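Local coordinates for acetyl xylan esterase (Paenibacillus sp. R4, PDB 6AGQ), which probably removes acetyl groups from xylan by ester hydrolysis, as a cold-active esterase of the alpha/beta-hydrolase clan, at residues Met6-Ser9 against Gln10-Tyr14; Gly184-Gly187 against Gly188-Leu192; Leu211-Phe214 against Arg215-Val218; Tyr247-Leu250 against Ser251-Gly255; Pro307-Glu310 against Glu311-Met314. One frame throughout, in Å; residues are numbered along the deposited sequence.

Interaction 1. Residues Met6-Ser9 against Gln10-Tyr14; sequences MPLS and QLQDY
Met6, just before helix 8-11, and Tyr14, at the end of the turn that follows it, form a Met-aromatic contact: SD of Met6 stands 4.4 Å from the centroid of the Tyr14 ring and 19° off the ring normal, which puts the sulfur over the face and offset toward the rim. The two side chains meet at about a right angle. Met6 reaches the ring because its chain is extended throughout, with CG turned to the side of CB away from the backbone N (chi1 -161°). Beyond the sulfur, the methyl CE lies 3.7 Å from CB of Tyr14 and also 3.3 Å from O of Gln10. Leu11 closes the inner side of this cluster, where its CD2 is 4.0 Å from SD of Met6. This is the tight part: Leu11 is buried, and its side chain also rests on Pro279, Ser280 and Phe283 of helix 279-286.

The outer side is loose. CD1 of Leu8 comes no nearer than 4.4 Å to CD1 of Leu11, and the amide of Gln10 merely passes the Pro7 ring, with OE1 of Gln10 3.6 Å from CD of Pro7. Pro7, Ser9, Gln10 and Asp13 are all exposed to solvent. Two backbone bonds hold the turn: Leu11 N to Pro7 O is well aligned (N-H...O 155°), whereas Gln12 N to Leu8 O is weak. The result is a short N-terminal surface helix with a proline at its N-cap position, left through a type I beta turn from Leu11 to Tyr14.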
loop_
_atom_site.group_PDB
_atom_site.type_symbol
_atom_site.label_atom_id
_atom_site.label_comp_id
_atom_site.label_asym_id
_atom_site.label_seq_id
_atom_site.Cartn_x
_atom_site.Cartn_y
_atom_site.Cartn_z
ATOM N N MET A 6 19.446 8.519 11.986
ATOM C CA MET A 6 20.696 8.907 12.718
ATOM C C MET A 6 21.738 7.793 12.544
ATOM O O MET A 6 21.440 6.659 12.912
ATOM C CB MET A 6 20.389 9.139 14.220
ATOM C CG MET A 6 21.435 9.958 14.984
ATOM S SD MET A 6 21.030 10.223 16.735
ATOM C CE MET A 6 22.542 10.932 17.353
ATOM N N PRO A 7 22.943 8.097 11.978
ATOM C CA PRO A 7 23.973 7.056 11.700
ATOM C C PRO A 7 24.580 6.395 12.964
ATOM O O PRO A 7 24.638 7.025 14.009
ATOM C CB PRO A 7 25.057 7.833 10.943
ATOM C CG PRO A 7 24.924 9.246 11.435
ATOM C CD PRO A 7 23.441 9.446 11.634
ATOM N N LEU A 8 25.051 5.153 12.852
ATOM C CA LEU A 8 25.473 4.362 14.025
ATOM C C LEU A 8 26.508 5.019 14.958
ATOM O O LEU A 8 26.362 4.935 16.179
ATOM C CB LEU A 8 25.957 2.961 13.604
ATOM C CG LEU A 8 26.307 1.961 14.726
ATOM C CD1 LEU A 8 25.090 1.720 15.608
ATOM C CD2 LEU A 8 26.850 0.637 14.177
ATOM N N SER A 9 27.549 5.681 14.462
ATOM C CA SER A 9 28.559 6.183 15.449
ATOM C C SER A 9 28.040 7.399 16.252
ATOM O O SER A 9 28.430 7.597 17.411
ATOM C CB SER A 9 29.923 6.443 14.819
ATOM O OG SER A 9 29.994 7.768 14.367
ATOM N N GLN A 10 27.140 8.170 15.642
ATOM C CA GLN A 10 26.385 9.180 16.371
ATOM C C GLN A 10 25.348 8.561 17.323
ATOM O O GLN A 10 25.125 9.135 18.362
ATOM C CB GLN A 10 25.693 10.215 15.424
ATOM C CG GLN A 10 26.598 11.357 14.961
ATOM C CD GLN A 10 25.983 12.206 13.858
ATOM O OE1 GLN A 10 24.772 12.133 13.585
ATOM N NE2 GLN A 10 26.814 13.022 13.217
ATOM N N LEU A 11 24.683 7.451 16.955
ATOM C CA LEU A 11 23.736 6.776 17.874
ATOM C C LEU A 11 24.393 6.517 19.217
ATOM O O LEU A 11 23.790 6.811 20.225
ATOM C CB LEU A 11 23.182 5.445 17.307
ATOM C CG LEU A 11 21.995 5.593 16.322
ATOM C CD1 LEU A 11 21.557 4.288 15.677
ATOM C CD2 LEU A 11 20.809 6.274 16.979
ATOM N N GLN A 12 25.648 6.059 19.230
ATOM C CA GLN A 12 26.300 5.615 20.466
ATOM C C GLN A 12 27.045 6.701 21.275
ATOM O O GLN A 12 27.474 6.467 22.405
ATOM C CB GLN A 12 27.186 4.368 20.206
ATOM C CG GLN A 12 28.208 4.408 19.084
ATOM C CD GLN A 12 28.924 3.070 18.881
ATOM O OE1 GLN A 12 28.858 2.476 17.800
ATOM N NE2 GLN A 12 29.615 2.594 19.923
ATOM N N ASP A 13 27.173 7.890 20.724
ATOM C CA ASP A 13 27.549 9.071 21.511
ATOM C C ASP A 13 26.293 9.853 21.915
ATOM O O ASP A 13 26.423 10.961 22.473
ATOM C CB ASP A 13 28.406 10.043 20.680
ATOM C CG ASP A 13 29.805 9.512 20.334
ATOM O OD1 ASP A 13 30.247 8.449 20.839
ATOM O OD2 ASP A 13 30.467 10.214 19.525
ATOM N N TYR A 14 25.092 9.322 21.603
ATOM C CA TYR A 14 23.835 10.066 21.770
ATOM C C TYR A 14 23.352 9.966 23.209
ATOM O O TYR A 14 22.869 8.930 23.657
ATOM C CB TYR A 14 22.733 9.616 20.793
ATOM C CG TYR A 14 21.467 10.466 20.875
ATOM C CD1 TYR A 14 21.520 11.863 20.825
ATOM C CD2 TYR A 14 20.210 9.871 21.007
ATOM C CE1 TYR A 14 20.357 12.636 20.894
ATOM C CE2 TYR A 14 19.049 10.634 21.081
ATOM C CZ TYR A 14 19.103 12.001 21.031
ATOM O OH TYR A 14 17.903 12.740 21.144
#

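Interaction 2. Residues Gly184-Gly187 against Gly188-Leu192; sequences GSQG and GGLAL
The carbonyl O of Ser185 receives two backbone donors as helix 186-197 begins, Gly189 N at 3.0 Å and nearly straight (171°), and Gly188 N through a weak, bent bond. The next two amides continue the helical pattern, with Leu190 N 2.8 Å from Gln186 O and Ala191 N bonded to Gly187 O. Side chains meet sparingly, since Gly187, Gly188 and Gly189 line this turn. A CB on Gly187 would fall 2.8 Å from Gly184 N, a position that would clash, so a side chain here would be hard to fit.

Gln186 and Leu190 lie side by side and point the same way, with CG of Gln186 4.1 Å from CD1 of Leu190. The extended glutamine chain carries its amide on to Tyr154, Gln123 and the carbonyl of His93, while Leu190 packs on helix 153-170.

Ser185 itself sits at the N-cap position with a positive phi (63°), a strained backbone; its side chain points away from the helical turn, and OG hydrogen-bonds to NE2 of His303. A strained serine in a Gly-X-Ser-X-Gly sequence between strand 179-184 and this helix fits the nucleophile elbow of alpha/beta hydrolases, with Ser185 the probable nucleophile.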
loop_
_atom_site.group_PDB
_atom_site.type_symbol
_atom_site.label_atom_id
_atom_site.label_comp_id
_atom_site.label_asym_id
_atom_site.label_seq_id
_atom_site.Cartn_x
_atom_site.Cartn_y
_atom_site.Cartn_z
ATOM N N GLY A 184 10.100 -7.390 25.743
ATOM C CA GLY A 184 10.194 -6.669 24.499
ATOM C C GLY A 184 9.205 -5.511 24.365
ATOM O O GLY A 184 8.021 -5.623 24.710
ATOM N N SER A 185 9.707 -4.410 23.830
ATOM C CA SER A 185 8.927 -3.240 23.545
ATOM C C SER A 185 8.296 -2.548 24.767
ATOM O O SER A 185 9.033 -2.099 25.608
ATOM C CB SER A 185 7.938 -3.502 22.451
ATOM O OG SER A 185 7.487 -2.194 22.052
ATOM N N GLN A 186 6.980 -2.414 24.896
ATOM C CA GLN A 186 6.463 -2.070 26.203
ATOM C C GLN A 186 7.162 -2.911 27.317
ATOM O O GLN A 186 7.462 -2.383 28.358
ATOM C CB GLN A 186 4.985 -2.320 26.292
ATOM C CG GLN A 186 4.356 -2.023 27.648
ATOM C CD GLN A 186 2.843 -2.255 27.620
ATOM O OE1 GLN A 186 2.070 -1.318 27.724
ATOM N NE2 GLN A 186 2.424 -3.517 27.437
ATOM N N GLY A 187 7.328 -4.202 27.085
ATOM C CA GLY A 187 7.950 -5.119 28.059
ATOM C C GLY A 187 9.298 -4.604 28.518
ATOM O O GLY A 187 9.619 -4.736 29.670
ATOM N N GLY A 188 10.079 -4.058 27.570
ATOM C CA GLY A 188 11.427 -3.576 27.757
ATOM C C GLY A 188 11.425 -2.307 28.525
ATOM O O GLY A 188 12.219 -2.142 29.435
ATOM N N GLY A 189 10.488 -1.409 28.188
ATOM C CA GLY A 189 10.209 -0.232 29.031
ATOM C C GLY A 189 9.837 -0.564 30.458
ATOM O O GLY A 189 10.349 0.085 31.416
ATOM N N LEU A 190 8.931 -1.546 30.644
ATOM C CA LEU A 190 8.601 -2.005 31.995
ATOM C C LEU A 190 9.771 -2.598 32.749
ATOM O O LEU A 190 9.800 -2.436 33.957
ATOM C CB LEU A 190 7.386 -3.031 32.087
ATOM C CG LEU A 190 6.101 -2.494 31.382
ATOM C CD1 LEU A 190 4.873 -3.384 31.468
ATOM C CD2 LEU A 190 5.768 -1.107 31.916
ATOM N N ALA A 191 10.659 -3.355 32.106
ATOM C CA ALA A 191 11.843 -3.872 32.801
ATOM C C ALA A 191 12.831 -2.736 33.147
ATOM O O ALA A 191 13.528 -2.844 34.164
ATOM C CB ALA A 191 12.591 -4.917 31.984
ATOM N N LEU A 192 12.958 -1.706 32.331
ATOM C CA LEU A 192 13.811 -0.545 32.743
ATOM C C LEU A 192 13.162 0.155 33.974
ATOM O O LEU A 192 13.864 0.607 34.891
ATOM C CB LEU A 192 13.996 0.479 31.594
ATOM C CG LEU A 192 14.819 0.073 30.368
ATOM C CD1 LEU A 192 14.826 1.197 29.340
ATOM C CD2 LEU A 192 16.249 -0.271 30.717
#

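Interaction 3. Residues Leu211-Phe214 against Arg215-Val218; sequences LCHF and RRSV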
loop_
_atom_site.group_PDB
_atom_site.type_symbol
_atom_site.label_atom_id
_atom_site.label_comp_id
_atom_site.label_asym_id
_atom_site.label_seq_id
_atom_site.Cartn_x
_atom_site.Cartn_y
_atom_site.Cartn_z
ATOM N N LEU A 211 8.435 3.413 25.534
ATOM C CA LEU A 211 8.393 4.333 26.693
ATOM C C LEU A 211 9.725 5.033 26.987
ATOM O O LEU A 211 10.019 5.351 28.149
ATOM C CB LEU A 211 7.898 3.654 27.992
ATOM C CG LEU A 211 6.712 2.679 27.815
ATOM C CD1 LEU A 211 6.492 1.706 28.982
ATOM C CD2 LEU A 211 5.459 3.483 27.522
ATOM N N CYS A 212 10.504 5.324 25.949
ATOM C CA CYS A 212 11.798 6.010 26.110
ATOM C C CYS A 212 11.793 7.249 25.235
ATOM O O CYS A 212 11.294 7.235 24.114
ATOM C CB CYS A 212 13.014 5.142 25.731
ATOM S SG CYS A 212 13.248 3.615 26.727
ATOM N N HIS A 213 12.417 8.291 25.769
ATOM C CA HIS A 213 12.619 9.546 25.122
ATOM C C HIS A 213 11.370 10.041 24.394
ATOM O O HIS A 213 11.414 10.237 23.175
ATOM C CB HIS A 213 13.871 9.400 24.228
ATOM C CG HIS A 213 14.521 10.699 23.887
ATOM N ND1 HIS A 213 14.170 11.890 24.492
ATOM C CD2 HIS A 213 15.520 10.995 23.022
ATOM C CE1 HIS A 213 14.901 12.873 23.987
ATOM N NE2 HIS A 213 15.718 12.357 23.084
ATOM N N PHE A 214 10.262 10.180 25.149
ATOM C CA PHE A 214 8.914 10.471 24.591
ATOM C C PHE A 214 8.789 11.592 23.544
ATOM O O PHE A 214 8.114 11.434 22.534
ATOM C CB PHE A 214 7.897 10.764 25.683
ATOM C CG PHE A 214 7.392 9.527 26.414
ATOM C CD1 PHE A 214 6.517 8.638 25.792
ATOM C CD2 PHE A 214 7.775 9.280 27.724
ATOM C CE1 PHE A 214 6.031 7.525 26.449
ATOM C CE2 PHE A 214 7.308 8.170 28.392
ATOM C CZ PHE A 214 6.430 7.286 27.750
ATOM N N ARG A 215 9.352 12.741 23.823
ATOM C CA ARG A 215 9.204 13.882 22.953
ATOM C C ARG A 215 9.902 13.656 21.598
ATOM O O ARG A 215 9.418 14.082 20.574
ATOM C CB ARG A 215 9.748 15.114 23.641
ATOM C CG ARG A 215 9.412 16.412 22.912
ATOM C CD ARG A 215 10.327 17.523 23.405
ATOM N NE ARG A 215 9.859 18.057 24.681
ATOM C CZ ARG A 215 8.917 18.992 24.802
ATOM N NH1 ARG A 215 8.281 19.534 23.738
ATOM N NH2 ARG A 215 8.596 19.381 26.010
ATOM N N ARG A 216 10.983 12.913 21.582
ATOM C CA ARG A 216 11.622 12.553 20.321
ATOM C C ARG A 216 10.839 11.479 19.538
ATOM O O ARG A 216 10.627 11.613 18.337
ATOM C CB ARG A 216 13.064 12.152 20.531
ATOM C CG ARG A 216 13.790 11.922 19.215
ATOM C CD ARG A 216 15.251 11.556 19.428
ATOM N NE ARG A 216 15.810 11.062 18.174
ATOM C CZ ARG A 216 16.252 11.832 17.162
ATOM N NH1 ARG A 216 16.685 11.252 16.048
ATOM N NH2 ARG A 216 16.273 13.160 17.241
ATOM N N SER A 217 10.443 10.413 20.211
ATOM C CA SER A 217 9.582 9.400 19.616
ATOM C C SER A 217 8.448 10.059 18.858
ATOM O O SER A 217 8.269 9.798 17.672
ATOM C CB SER A 217 9.038 8.518 20.688
ATOM O OG SER A 217 10.102 7.871 21.359
ATOM N N VAL A 218 7.717 10.948 19.523
ATOM C CA VAL A 218 6.578 11.627 18.903
ATOM C C VAL A 218 6.949 12.532 17.735
ATOM O O VAL A 218 6.382 12.398 16.678
ATOM C CB VAL A 218 5.789 12.451 19.942
ATOM C CG1 VAL A 218 4.769 13.361 19.254
ATOM C CG2 VAL A 218 5.070 11.518 20.931
#
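The imidazole of His213 carries CB of Arg216 over the centre of one face, 3.7 Å from the ring centroid and 13° off its normal, a CH-pi contact. Further along the arginine, CD of Arg216 lies 3.6 Å from CD2 of His213. The extended chain carries the guanidinium on past the ring, their planes 25° apart. The Phe214 ring has the carbonyl carbon of Leu211 over one face, 4.0 Å above its plane and displaced toward the rim; its side chain is about 4 Å from a bound zinc ion.

In the backbone, His213 occupies the N-cap position of helix 214-219. Its carbonyl O accepts Ser217 N at 3.1 Å in a straight bond lying in the carbonyl plane, and Arg216 N in a weak one. OG of Ser217, on the side of CB away from its own carbonyl carbon, stands 3.1 Å from O of Cys212 and 3.3 Å from O of His213. Val218 N bonds to O of Phe214, tilted from the plane of that carbonyl. NE2 of His213 is hydrogen-bonded to OH of Tyr14, and NE of Arg216 to Ser280. A serine in place of His213 would probably leave the Tyr14 hydroxyl without this mate and strip the covering face from the aliphatic stem of Arg216.

Helices surround the turn: Phe214 and Val218 pack on Ile229 of helix 226-236, Arg215 pairs with Glu243 and touches Tyr247 of helix 243-251, and His213 lies against Thr281 and Ala284 of helix 279-286.

Interaction 4. Residues Tyr247-Leu250 against Ser251-Gly255; sequences YRTL and SYFDG
Ser251 turns its hydroxyl back onto the preceding helical turn, with OG donating to the carbonyl O of Arg248 at 2.7 Å, somewhat out of the carbonyl plane. The first torsion (69°) sets OG between the backbone N and the carbonyl carbon of Ser251, where it meets the Arg248 carbonyl. Backbone N of Ser251 adds only weak bonds, to O of Tyr247 and O of Arg248. With an alanine here the hydroxyl is lost, and the carbonyl of Arg248 would probably keep just that weak backbone donor from this stretch.

Two aromatic rings follow, each with a carbonyl at its edge. Thr249 O lies in the plane of the Tyr252 ring, 3.7 Å from CD2 of Tyr252, and also near the plane of the Phe253 ring, 3.1 Å from CE2 of Phe253. CB of Tyr252 sits over one face of the Phe253 ring, 3.7 Å above its plane. Both rings stand on the central residues of a type I beta turn, Ser251 to Asp254, linking helix 243-251 to helix 255-259, with Asp254 the N-cap of the second helix through OD1 to Met256 N; the same carboxylate also accepts the backbone N of His213 and of Phe214. Phe253 N reaches O of Leu250 at 3.0 Å from above the carbonyl plane, 56° out of it.

The polar ends lead away from the turn: OH of Tyr252 bonds to Asp23, and OG1 of Thr249 to the carbonyl of Ile146.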
loop_
_atom_site.group_PDB
_atom_site.type_symbol
_atom_site.label_atom_id
_atom_site.label_comp_id
_atom_site.label_asym_id
_atom_site.label_seq_id
_atom_site.Cartn_x
_atom_site.Cartn_y
_atom_site.Cartn_z
ATOM N N TYR A 247 4.379 16.537 28.212
ATOM C CA TYR A 247 5.706 15.937 28.303
ATOM C C TYR A 247 6.261 15.955 29.716
ATOM O O TYR A 247 7.100 15.110 30.051
ATOM C CB TYR A 247 6.692 16.545 27.284
ATOM C CG TYR A 247 6.287 16.205 25.849
ATOM C CD1 TYR A 247 6.307 14.888 25.396
ATOM C CD2 TYR A 247 5.815 17.167 24.975
ATOM C CE1 TYR A 247 5.918 14.546 24.110
ATOM C CE2 TYR A 247 5.409 16.830 23.682
ATOM C CZ TYR A 247 5.497 15.541 23.248
ATOM O OH TYR A 247 5.074 15.185 21.974
ATOM N N ARG A 248 5.839 16.886 30.559
ATOM C CA ARG A 248 6.214 16.785 31.980
ATOM C C ARG A 248 5.510 15.582 32.662
ATOM O O ARG A 248 6.131 14.893 33.427
ATOM C CB ARG A 248 5.962 18.094 32.730
ATOM C CG ARG A 248 5.995 17.941 34.249
ATOM C CD ARG A 248 5.994 19.283 34.943
ATOM N NE ARG A 248 4.704 19.959 34.759
ATOM C CZ ARG A 248 4.473 21.014 33.965
ATOM N NH1 ARG A 248 3.241 21.527 33.905
ATOM N NH2 ARG A 248 5.442 21.570 33.233
ATOM N N THR A 249 4.240 15.305 32.350
ATOM C CA THR A 249 3.576 14.041 32.810
ATOM C C THR A 249 4.413 12.836 32.416
ATOM O O THR A 249 4.711 12.006 33.261
ATOM C CB THR A 249 2.156 13.860 32.225
ATOM O OG1 THR A 249 1.332 14.893 32.710
ATOM C CG2 THR A 249 1.491 12.502 32.592
ATOM N N LEU A 250 4.818 12.775 31.155
ATOM C CA LEU A 250 5.489 11.593 30.607
ATOM C C LEU A 250 6.930 11.407 31.107
ATOM O O LEU A 250 7.451 10.244 31.149
ATOM C CB LEU A 250 5.422 11.625 29.072
ATOM C CG LEU A 250 3.987 11.518 28.451
ATOM C CD1 LEU A 250 3.947 11.812 26.942
ATOM C CD2 LEU A 250 3.391 10.157 28.681
ATOM N N SER A 251 7.575 12.523 31.523
ATOM C CA SER A 251 8.955 12.451 32.020
ATOM C C SER A 251 9.146 11.543 33.280
ATOM O O SER A 251 10.156 10.869 33.433
ATOM C CB SER A 251 9.473 13.901 32.293
ATOM O OG SER A 251 8.761 14.469 33.435
ATOM N N TYR A 252 8.154 11.520 34.157
ATOM C CA TYR A 252 8.120 10.607 35.323
ATOM C C TYR A 252 8.157 9.132 34.967
ATOM O O TYR A 252 8.550 8.320 35.805
ATOM C CB TYR A 252 6.890 10.879 36.192
ATOM C CG TYR A 252 6.945 12.233 36.869
ATOM C CD1 TYR A 252 7.608 12.401 38.095
ATOM C CD2 TYR A 252 6.353 13.349 36.286
ATOM C CE1 TYR A 252 7.663 13.650 38.709
ATOM C CE2 TYR A 252 6.399 14.592 36.901
ATOM C CZ TYR A 252 7.050 14.741 38.098
ATOM O OH TYR A 252 7.118 16.000 38.682
ATOM N N PHE A 253 7.789 8.802 33.730
ATOM C CA PHE A 253 7.678 7.424 33.273
ATOM C C PHE A 253 8.685 7.085 32.178
ATOM O O PHE A 253 8.676 5.959 31.616
ATOM C CB PHE A 253 6.243 7.177 32.798
ATOM C CG PHE A 253 5.265 7.620 33.746
ATOM C CD1 PHE A 253 4.914 6.805 34.813
ATOM C CD2 PHE A 253 4.704 8.884 33.647
ATOM C CE1 PHE A 253 4.054 7.266 35.787
ATOM C CE2 PHE A 253 3.869 9.357 34.619
ATOM C CZ PHE A 253 3.503 8.526 35.655
ATOM N N ASP A 254 9.582 8.022 31.879
ATOM C CA ASP A 254 10.459 7.892 30.725
ATOM C C ASP A 254 11.634 6.945 31.044
ATOM O O ASP A 254 12.412 7.183 31.963
ATOM C CB ASP A 254 10.964 9.250 30.259
ATOM C CG ASP A 254 11.533 9.223 28.835
ATOM O OD1 ASP A 254 12.424 8.382 28.531
ATOM O OD2 ASP A 254 11.088 10.063 28.018
ATOM N N GLY A 255 11.764 5.884 30.250
ATOM C CA GLY A 255 12.852 4.914 30.437
ATOM C C GLY A 255 14.267 5.497 30.465
ATOM O O GLY A 255 15.134 4.968 31.135
#

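Interaction 5. Residues Pro307-Glu310 against Glu311-Met314; sequences PFHE and EAMM
His309 and Met313 make an oblique sulfur-aromatic contact within one helical turn, the two side chains crossing at about a right angle. CG of Met313 lies 3.4 Å from NE2 of His309, and SD of Met313 is 3.7 Å from CD2 of His309. Measured to the His309 ring centroid, SD of Met313 stands at 4.5 Å and 59° off the normal. The methyl CE of Met313 folds back, the chain being bent at its last torsion (-76°), toward OE1 of Glu310, in an approach too short to be taken at face value. CG of Glu310 meets the methyl CE of Met314 at 3.8 Å, and CB of Ala312 stands 3.9 Å from ND1 of His309.

Backbone bonds set these side chains one turn apart. Met313 N donates to O of His309 at 3.0 Å, almost on the line of the carbonyl, and Met314 N donates to O of Glu310 at 3.0 Å in the carbonyl plane; Met313 N to O of Glu310 is a weak third. A water accepts from Glu311 N.

A second shell fixes the polar ends: ND1 of His309 bonds to OH of Tyr298, OE2 of Glu310 to Gln107, and Glu311 forms a salt bridge with Arg315. Tyr101 of a second subunit packs on Pro307 and Phe308. Within its own chain the start of helix 309-320 packs against strand 203-207, with His309 on Val207 and Met313 on Leu205, while Met314 reaches Trp108 of helix 106-110.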
loop_
_atom_site.group_PDB
_atom_site.type_symbol
_atom_site.label_atom_id
_atom_site.label_comp_id
_atom_site.label_asym_id
_atom_site.label_seq_id
_atom_site.Cartn_x
_atom_site.Cartn_y
_atom_site.Cartn_z
ATOM N N PRO A 307 14.499 -14.366 16.620
ATOM C CA PRO A 307 14.775 -15.787 17.007
ATOM C C PRO A 307 16.154 -16.053 17.640
ATOM O O PRO A 307 16.243 -16.738 18.638
ATOM C CB PRO A 307 14.603 -16.577 15.679
ATOM C CG PRO A 307 13.939 -15.640 14.696
ATOM C CD PRO A 307 13.746 -14.280 15.346
ATOM N N PHE A 308 17.192 -15.490 17.033
ATOM C CA PHE A 308 18.625 -15.436 17.543
ATOM C C PHE A 308 18.858 -14.778 18.898
ATOM O O PHE A 308 19.891 -15.048 19.534
ATOM C CB PHE A 308 19.538 -14.678 16.551
ATOM C CG PHE A 308 18.819 -13.553 15.838
ATOM C CD1 PHE A 308 18.737 -12.281 16.397
ATOM C CD2 PHE A 308 18.131 -13.802 14.650
ATOM C CE1 PHE A 308 18.033 -11.252 15.747
ATOM C CE2 PHE A 308 17.407 -12.799 14.020
ATOM C CZ PHE A 308 17.370 -11.514 14.572
ATOM N N HIS A 309 17.946 -13.897 19.332
ATOM C CA HIS A 309 18.193 -13.151 20.569
ATOM C C HIS A 309 18.044 -14.026 21.801
ATOM O O HIS A 309 18.699 -13.788 22.812
ATOM C CB HIS A 309 17.328 -11.891 20.718
ATOM C CG HIS A 309 17.862 -10.968 21.768
ATOM N ND1 HIS A 309 19.143 -10.454 21.713
ATOM C CD2 HIS A 309 17.332 -10.530 22.939
ATOM C CE1 HIS A 309 19.380 -9.734 22.805
ATOM N NE2 HIS A 309 18.303 -9.781 23.575
ATOM N N GLU A 310 17.220 -15.058 21.694
ATOM C CA GLU A 310 16.891 -15.905 22.816
ATOM C C GLU A 310 18.141 -16.551 23.382
ATOM O O GLU A 310 18.390 -16.491 24.590
ATOM C CB GLU A 310 15.846 -16.949 22.403
ATOM C CG GLU A 310 14.891 -17.294 23.525
ATOM C CD GLU A 310 13.808 -16.237 23.762
ATOM O OE1 GLU A 310 13.980 -15.065 23.360
ATOM O OE2 GLU A 310 12.766 -16.590 24.350
ATOM N N GLU A 311 18.931 -17.129 22.482
ATOM C CA GLU A 311 20.243 -17.623 22.799
ATOM C C GLU A 311 21.179 -16.582 23.416
ATOM O O GLU A 311 21.948 -16.902 24.292
ATOM C CB GLU A 311 20.925 -18.142 21.526
ATOM C CG GLU A 311 22.268 -18.846 21.770
ATOM C CD GLU A 311 22.844 -19.529 20.523
ATOM O OE1 GLU A 311 24.101 -19.455 20.358
ATOM O OE2 GLU A 311 22.053 -20.138 19.728
ATOM N N ALA A 312 21.190 -15.374 22.886
ATOM C CA ALA A 312 22.050 -14.319 23.404
ATOM C C ALA A 312 21.705 -14.030 24.906
ATOM O O ALA A 312 22.593 -13.783 25.715
ATOM C CB ALA A 312 21.875 -13.059 22.553
ATOM N N MET A 313 20.403 -14.073 25.244
ATOM C CA MET A 313 19.915 -13.820 26.612
ATOM C C MET A 313 20.246 -14.987 27.555
ATOM O O MET A 313 20.732 -14.784 28.663
ATOM C CB MET A 313 18.438 -13.561 26.625
ATOM C CG MET A 313 18.093 -12.268 25.954
ATOM S SD MET A 313 16.339 -11.988 26.139
ATOM C CE MET A 313 15.585 -13.090 24.956
ATOM N N MET A 314 20.062 -16.191 27.056
ATOM C CA MET A 314 20.483 -17.402 27.754
ATOM C C MET A 314 21.925 -17.354 28.157
ATOM O O MET A 314 22.186 -17.550 29.317
ATOM C CB MET A 314 20.145 -18.656 26.961
ATOM C CG MET A 314 18.650 -18.899 26.848
ATOM S SD MET A 314 18.339 -20.281 25.738
ATOM C CE MET A 314 16.593 -20.132 25.346
HETATM O O HOH W 1 17.839 -18.241 19.693
#

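All five contacts are local turns met in series from the N terminus, so none encloses or crosses another. Interaction 1 folds the first modelled residues into a short surface helix. Interaction 2 opens helix 186-197 after strand 179-184, near the centre of the chain. Interaction 3 starts helix 214-219, and interaction 4 turns the chain between helices 243-251 and 255-259; these two are joined by bonds from His213 N to Asp254 and from Leu211 to Gly255. Tyr14 OH of interaction 1 probably hydrogen-bonds to His213 NE2 of interaction 3, and Leu192 of interaction 2 packs on Cys212 and Gly255. Interaction 5, about 30 Å between centres from interaction 4, starts the last helix at a subunit boundary.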